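Local structure of ferric vibriobactin ABC transporter, periplasmic ferric vibriobactin-binding protein (Vibrio cholerae, 3R5T) at residues A30-G35 with G96-R101; Q149-V154 with L190-V195. The protein binds the iron-loaded siderophore vibriobactin in the periplasm of Vibrio cholerae and probably delivers it to an ABC transporter for uptake. One frame throughout, in Å; residues are numbered along the deposited sequence. Where two conformers were deposited one is given.

Contact 1: residues A30-G35 with G96-R101. With VBN ((4S,5R)-N-{3-[(2,3-dihydroxybenzoyl)amino]propyl}-2-(2,3-dihydroxyphenyl)-N-[3-({[(4S,5R)-2-(2,3-dihydroxyphenyl)-5-met hyl-4,5-dihydro-1,3-oxazol-4-yl]carbonyl}amino)propyl]-5-methyl-4,5-dihydro-1,3-oxazole-4-carboxamide), chain B.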
# COMPACT_ATOMS: atom_id res chain seq x y z
N ALA A 30 9.52 6.05 -6.22
CA ALA A 30 8.90 5.55 -4.98
C ALA A 30 8.48 4.10 -5.14
O ALA A 30 7.52 3.79 -5.87
CB ALA A 30 7.67 6.43 -4.57
N VAL A 31 9.19 3.21 -4.46
CA VAL A 31 8.91 1.78 -4.56
C VAL A 31 7.43 1.46 -4.26
O VAL A 31 6.85 0.58 -4.89
CB VAL A 31 9.90 0.98 -3.65
CG1 VAL A 31 9.65 1.29 -2.16
CG2 VAL A 31 9.82 -0.53 -3.94
N THR A 32 6.81 2.20 -3.35
CA THR A 32 5.38 1.97 -3.07
C THR A 32 4.53 2.16 -4.32
O THR A 32 3.62 1.39 -4.56
CB THR A 32 4.83 2.89 -1.97
OG1 THR A 32 5.55 2.65 -0.77
CG2 THR A 32 3.35 2.61 -1.71
N VAL A 33 4.83 3.18 -5.12
CA VAL A 33 3.95 3.51 -6.23
C VAL A 33 4.14 2.52 -7.37
O VAL A 33 3.23 2.32 -8.18
CB VAL A 33 4.24 4.91 -6.72
CG1 VAL A 33 3.46 5.22 -7.99
CG2 VAL A 33 3.89 5.90 -5.61
N THR A 34 5.31 1.89 -7.43
CA THR A 34 5.61 1.00 -8.56
C THR A 34 4.63 -0.17 -8.69
O THR A 34 4.25 -0.57 -9.80
CB THR A 34 7.07 0.54 -8.46
OG1 THR A 34 7.88 1.71 -8.53
CG2 THR A 34 7.44 -0.39 -9.60
N GLY A 35 4.19 -0.72 -7.56
CA GLY A 35 3.21 -1.78 -7.60
C GLY A 35 1.92 -1.40 -8.33
O GLY A 35 1.37 -2.21 -9.08
N GLY A 96 6.66 9.27 3.23
CA GLY A 96 7.08 7.88 3.39
C GLY A 96 8.58 7.80 3.19
O GLY A 96 9.20 8.75 2.69
N ALA A 97 9.18 6.68 3.57
CA ALA A 97 10.64 6.54 3.41
C ALA A 97 11.11 6.69 1.96
O ALA A 97 12.28 7.03 1.70
CB ALA A 97 11.13 5.22 4.01
N ASP A 98 10.20 6.41 1.02
CA ASP A 98 10.50 6.43 -0.42
C ASP A 98 10.19 7.78 -1.08
O ASP A 98 10.25 7.90 -2.30
CB ASP A 98 9.77 5.28 -1.15
CG ASP A 98 8.27 5.33 -1.00
OD1 ASP A 98 7.73 6.31 -0.47
OD2 ASP A 98 7.63 4.35 -1.43
N SER A 99 9.91 8.80 -0.28
CA SER A 99 9.60 10.12 -0.83
C SER A 99 10.84 10.87 -1.32
O SER A 99 11.80 11.06 -0.56
CB SER A 99 8.86 10.99 0.19
OG SER A 99 8.66 12.30 -0.33
N ALA A 100 10.82 11.30 -2.58
CA ALA A 100 11.83 12.20 -3.12
C ALA A 100 11.27 13.61 -3.33
O ALA A 100 11.69 14.32 -4.26
CB ALA A 100 12.37 11.64 -4.43
N ARG A 101 10.31 14.01 -2.49
CA ARG A 101 9.63 15.29 -2.64
C ARG A 101 10.60 16.46 -2.78
O ARG A 101 10.41 17.33 -3.63
CB ARG A 101 8.66 15.52 -1.48
CG ARG A 101 7.93 16.85 -1.55
CD ARG A 101 6.80 16.92 -0.54
NE ARG A 101 6.16 18.24 -0.57
CZ ARG A 101 5.40 18.73 0.40
NH1 ARG A 101 4.87 19.94 0.28
NH2 ARG A 101 5.17 18.01 1.49
C VBN B . 10.18 2.93 9.44
N VBN B . 9.57 4.23 7.35
O VBN B . 9.58 3.67 10.15
CA VBN B . 10.47 3.29 7.99
CB VBN B . 11.86 4.00 7.78
CAB VBN B . 9.91 -3.48 3.70
OAC VBN B . 5.77 0.43 11.65
OAD VBN B . 12.37 -0.46 6.11
OAF VBN B . 5.58 3.30 6.36
OAG VBN B . 5.98 7.96 6.59
OAH VBN B . 7.78 4.39 4.57
OAI VBN B . 7.21 2.56 8.32
OAJ VBN B . 7.32 5.65 7.07
OAK VBN B . 8.67 2.04 5.60
CAL VBN B . 3.11 1.68 8.66
CAM VBN B . 9.52 9.12 6.84
CAN VBN B . 8.80 2.58 1.49
CAO VBN B . 3.63 2.37 7.51
CAP VBN B . 8.10 9.15 6.66
CAQ VBN B . 8.26 3.61 2.32
CAR VBN B . 3.99 1.27 9.73
CAS VBN B . 10.18 7.92 7.11
CAT VBN B . 9.32 1.39 2.06
CAU VBN B . 9.60 0.77 12.00
CAV VBN B . 11.95 -0.51 9.76
CAW VBN B . 8.29 1.56 12.17
CAX VBN B . 12.55 -1.54 8.77
CAY VBN B . 10.79 1.56 11.45
CAZ VBN B . 11.61 0.86 9.14
NBB VBN B . 7.50 1.78 10.96
NBC VBN B . 11.56 -1.92 7.76
NBD VBN B . 9.47 -0.44 5.34
OBF VBN B . 10.29 -1.03 3.23
CBG VBN B . 6.20 1.16 10.83
CBH VBN B . 11.56 -1.27 6.44
CBJ VBN B . 10.12 5.52 7.66
CBK VBN B . 5.03 2.65 7.45
CBL VBN B . 7.36 7.97 6.76
CBM VBN B . 8.25 3.42 3.70
CBN VBN B . 5.86 2.28 8.46
CBO VBN B . 8.00 6.83 7.02
CBP VBN B . 8.75 2.27 4.24
CBQ VBN B . 5.31 1.56 9.65
CBR VBN B . 9.46 6.79 7.18
CBS VBN B . 9.29 1.20 3.39
CBU VBN B . 10.61 -2.19 4.10
CBW VBN B . 9.92 0.02 4.07
CBX VBN B . 10.35 -1.59 5.57
NBY VBN B . 10.81 1.74 9.99
OG1 VBN B . 11.52 5.45 7.78
CG2 VBN B . 12.78 3.47 6.68
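Ala30 and Asp98 bring their CA atoms within 4.9 Å of each other, where the start of helix 31-39 meets the loop that follows strand 89-93. In this class of periplasmic binding protein such loop and helix starts at the ends of a parallel sheet line the siderophore cleft, and Val31, Thr32, Gly96, Ala97 and Asp98 all belong to the pocket for ferric vibriobactin. Ala30 lays its CB against the Asp98 carbonyl O at 3.7 Å and receives the backbone N-H of Val33 on its own O, the first turn of the helix. Val31 has CG1 set between its backbone N and carbonyl carbon (chi1 66°), which brings that methyl to 4.0 Å from VBN CAN while it also rests on Asp98 OD2. Thr32 makes the polar grip. Its N donates to Asp98 OD2 at 3.0 Å, nearly along the C-O axis, and its OG1 gives a second bond to the same oxygen from the syn side, tilted 25° out of the carboxylate plane. With OG1 beside the backbone N, both donors can reach one oxygen. The other oxygen, OD1, is hydrogen-bonded to Tyr118 and Ser93, so both carboxylate oxygens are engaged, while Arg269 NE is a further partner of Thr32 OG1. The negative charge beside the helix start probably stabilises that end. The loop itself folds as a type I turn from Gly96 to Ser99, and this turn aims Ala97 N at VBN OAH, a bond of 2.9 Å with an N-H...O angle of 173°.

Contact 2: residues Q149-V154 with L190-V195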
# COMPACT_ATOMS: atom_id res chain seq x y z
N GLN A 149 -15.57 -6.46 -8.50
CA GLN A 149 -16.47 -7.59 -8.74
C GLN A 149 -16.05 -8.78 -7.88
O GLN A 149 -16.89 -9.50 -7.32
CB GLN A 149 -16.46 -7.99 -10.21
CG GLN A 149 -17.39 -7.18 -11.11
CD GLN A 149 -17.68 -7.89 -12.43
OE1 GLN A 149 -16.92 -8.76 -12.85
NE2 GLN A 149 -18.78 -7.51 -13.09
N TRP A 150 -14.75 -8.99 -7.77
CA TRP A 150 -14.22 -10.07 -6.96
C TRP A 150 -14.46 -9.85 -5.47
O TRP A 150 -14.89 -10.77 -4.77
CB TRP A 150 -12.72 -10.22 -7.22
CG TRP A 150 -12.08 -11.39 -6.52
CD1 TRP A 150 -12.50 -12.68 -6.51
CD2 TRP A 150 -10.88 -11.35 -5.75
NE1 TRP A 150 -11.64 -13.46 -5.76
CE2 TRP A 150 -10.63 -12.66 -5.28
CE3 TRP A 150 -9.98 -10.33 -5.40
CZ2 TRP A 150 -9.52 -12.98 -4.49
CZ3 TRP A 150 -8.89 -10.65 -4.60
CH2 TRP A 150 -8.67 -11.96 -4.16
N THR A 151 -14.21 -8.64 -4.98
CA THR A 151 -14.38 -8.39 -3.55
C THR A 151 -15.83 -8.53 -3.14
O THR A 151 -16.11 -8.93 -2.02
CB THR A 151 -13.78 -7.05 -3.07
OG1 THR A 151 -14.35 -5.96 -3.80
CG2 THR A 151 -12.26 -7.04 -3.23
N LYS A 152 -16.73 -8.20 -4.06
CA LYS A 152 -18.16 -8.41 -3.85
C LYS A 152 -18.44 -9.89 -3.60
O LYS A 152 -19.11 -10.25 -2.63
CB LYS A 152 -18.92 -7.96 -5.09
CG LYS A 152 -19.19 -6.48 -5.16
CD LYS A 152 -20.67 -6.20 -4.96
CE LYS A 152 -20.94 -4.71 -5.05
NZ LYS A 152 -20.24 -3.96 -3.98
N GLN A 153 -17.90 -10.73 -4.47
CA GLN A 153 -18.10 -12.17 -4.33
C GLN A 153 -17.52 -12.68 -3.02
O GLN A 153 -18.13 -13.48 -2.31
CB GLN A 153 -17.43 -12.91 -5.48
CG GLN A 153 -18.11 -12.80 -6.83
CD GLN A 153 -17.32 -13.54 -7.89
OE1 GLN A 153 -17.81 -14.52 -8.46
NE2 GLN A 153 -16.08 -13.11 -8.12
N VAL A 154 -16.31 -12.22 -2.71
CA VAL A 154 -15.65 -12.65 -1.50
C VAL A 154 -16.41 -12.20 -0.27
O VAL A 154 -16.62 -12.97 0.68
CB VAL A 154 -14.21 -12.10 -1.45
CG1 VAL A 154 -13.60 -12.36 -0.09
CG2 VAL A 154 -13.35 -12.69 -2.58
N LEU A 190 -9.79 -4.04 3.76
CA LEU A 190 -10.54 -4.94 4.63
C LEU A 190 -12.02 -4.58 4.72
O LEU A 190 -12.89 -5.47 4.73
CB LEU A 190 -9.89 -5.02 6.02
CG LEU A 190 -8.93 -6.20 6.24
CD1 LEU A 190 -7.97 -6.42 5.09
CD2 LEU A 190 -8.20 -6.08 7.56
N GLN A 191 -12.32 -3.28 4.79
CA GLN A 191 -13.70 -2.81 4.81
C GLN A 191 -14.47 -3.34 3.60
O GLN A 191 -15.66 -3.67 3.71
CB GLN A 191 -13.74 -1.28 4.77
CG GLN A 191 -13.22 -0.56 5.99
CD GLN A 191 -13.03 0.92 5.73
OE1 GLN A 191 -13.80 1.53 4.97
NE2 GLN A 191 -12.01 1.51 6.34
N SER A 192 -13.79 -3.40 2.45
CA SER A 192 -14.45 -3.79 1.20
C SER A 192 -14.94 -5.24 1.19
O SER A 192 -15.84 -5.57 0.42
CB SER A 192 -13.56 -3.52 -0.02
OG SER A 192 -12.52 -4.47 -0.14
N VAL A 193 -14.35 -6.09 2.02
CA VAL A 193 -14.86 -7.45 2.16
C VAL A 193 -15.64 -7.67 3.45
O VAL A 193 -15.81 -8.81 3.89
CB VAL A 193 -13.75 -8.49 2.01
CG1 VAL A 193 -13.17 -8.43 0.59
CG2 VAL A 193 -12.65 -8.28 3.06
N GLY A 194 -16.09 -6.58 4.06
CA GLY A 194 -17.03 -6.64 5.17
C GLY A 194 -16.48 -6.51 6.57
O GLY A 194 -17.22 -6.65 7.54
N VAL A 195 -15.17 -6.27 6.69
CA VAL A 195 -14.59 -6.05 8.00
C VAL A 195 -14.99 -4.67 8.52
O VAL A 195 -15.02 -3.71 7.75
CB VAL A 195 -13.04 -6.12 7.96
CG1 VAL A 195 -12.47 -5.89 9.35
CG2 VAL A 195 -12.60 -7.47 7.41
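A turn of helix 137-155 faces the C-terminal end of helix 185-192, with Thr151 CA 5.8 Å from Val193 CA. That end is closed by a Schellman motif: Val195 N donates to Leu190 O and Gly194 N to Gln191 O, with Gly194 at positive phi (100°) as the C-prime residue. Leu190 O also takes the N-H of Val193, the two donors arriving from opposite faces of its carbonyl plane. No hydrogen bond crosses between the segments, and the join is made by side-chain packing. Val193 supplies the central methyl. Its CG1, anti to the carbonyl carbon (chi1 -64°), lies 4.0 Å from Thr151 CB and equally far from Val154 CG1, bridging two residues a helical turn apart. Thr151 and Val193 cross at about a right angle, whereas Val154 meets Val193 at a slant. At the flank, Thr151 CG2 touches Ser192 OG at 4.0 Å, a van der Waals contact in which neither hydroxyl serves the other helix: Thr151 OG1 is bonded to Glu148 O and Ser192 OG to Leu189 O, each within its own helix. A polar link does come from just beyond the first segment, where Arg155 NH1 is hydrogen-bonded to Ser192 O. Val154 turns its other methyl, CG2, to a face of the Trp150 ring, 3.7 Å above the plane and offset toward the rim. Both residues also pack on helix 272-286, through Ile279, while Leu190 and Val195 touch strand 165-169 through Ile167 and Ala165.

Contact 1 (30-35 with 96-101) closes before contact 2 (149-154 with 190-195) opens, so the two follow in series along the chain. Their centres stand 27 Å apart on opposite sides of the chain's centre, with about 14 Å between nearest atoms and no touch. Contact 1 lies just past the ends of neighbouring strands 26-28 and 89-93 of the five-stranded parallel sheet, whereas contact 2 packs beside the mixed sheet through strand 165-169. Helix 137-155 comes between the two sheets in sequence. Contact 1 thus shapes the siderophore pocket, to which Ser169 and His171, at and just after the end of strand 165-169, add hydrogen bonds, while contact 2 packs a helix against another's end, away from the ligand.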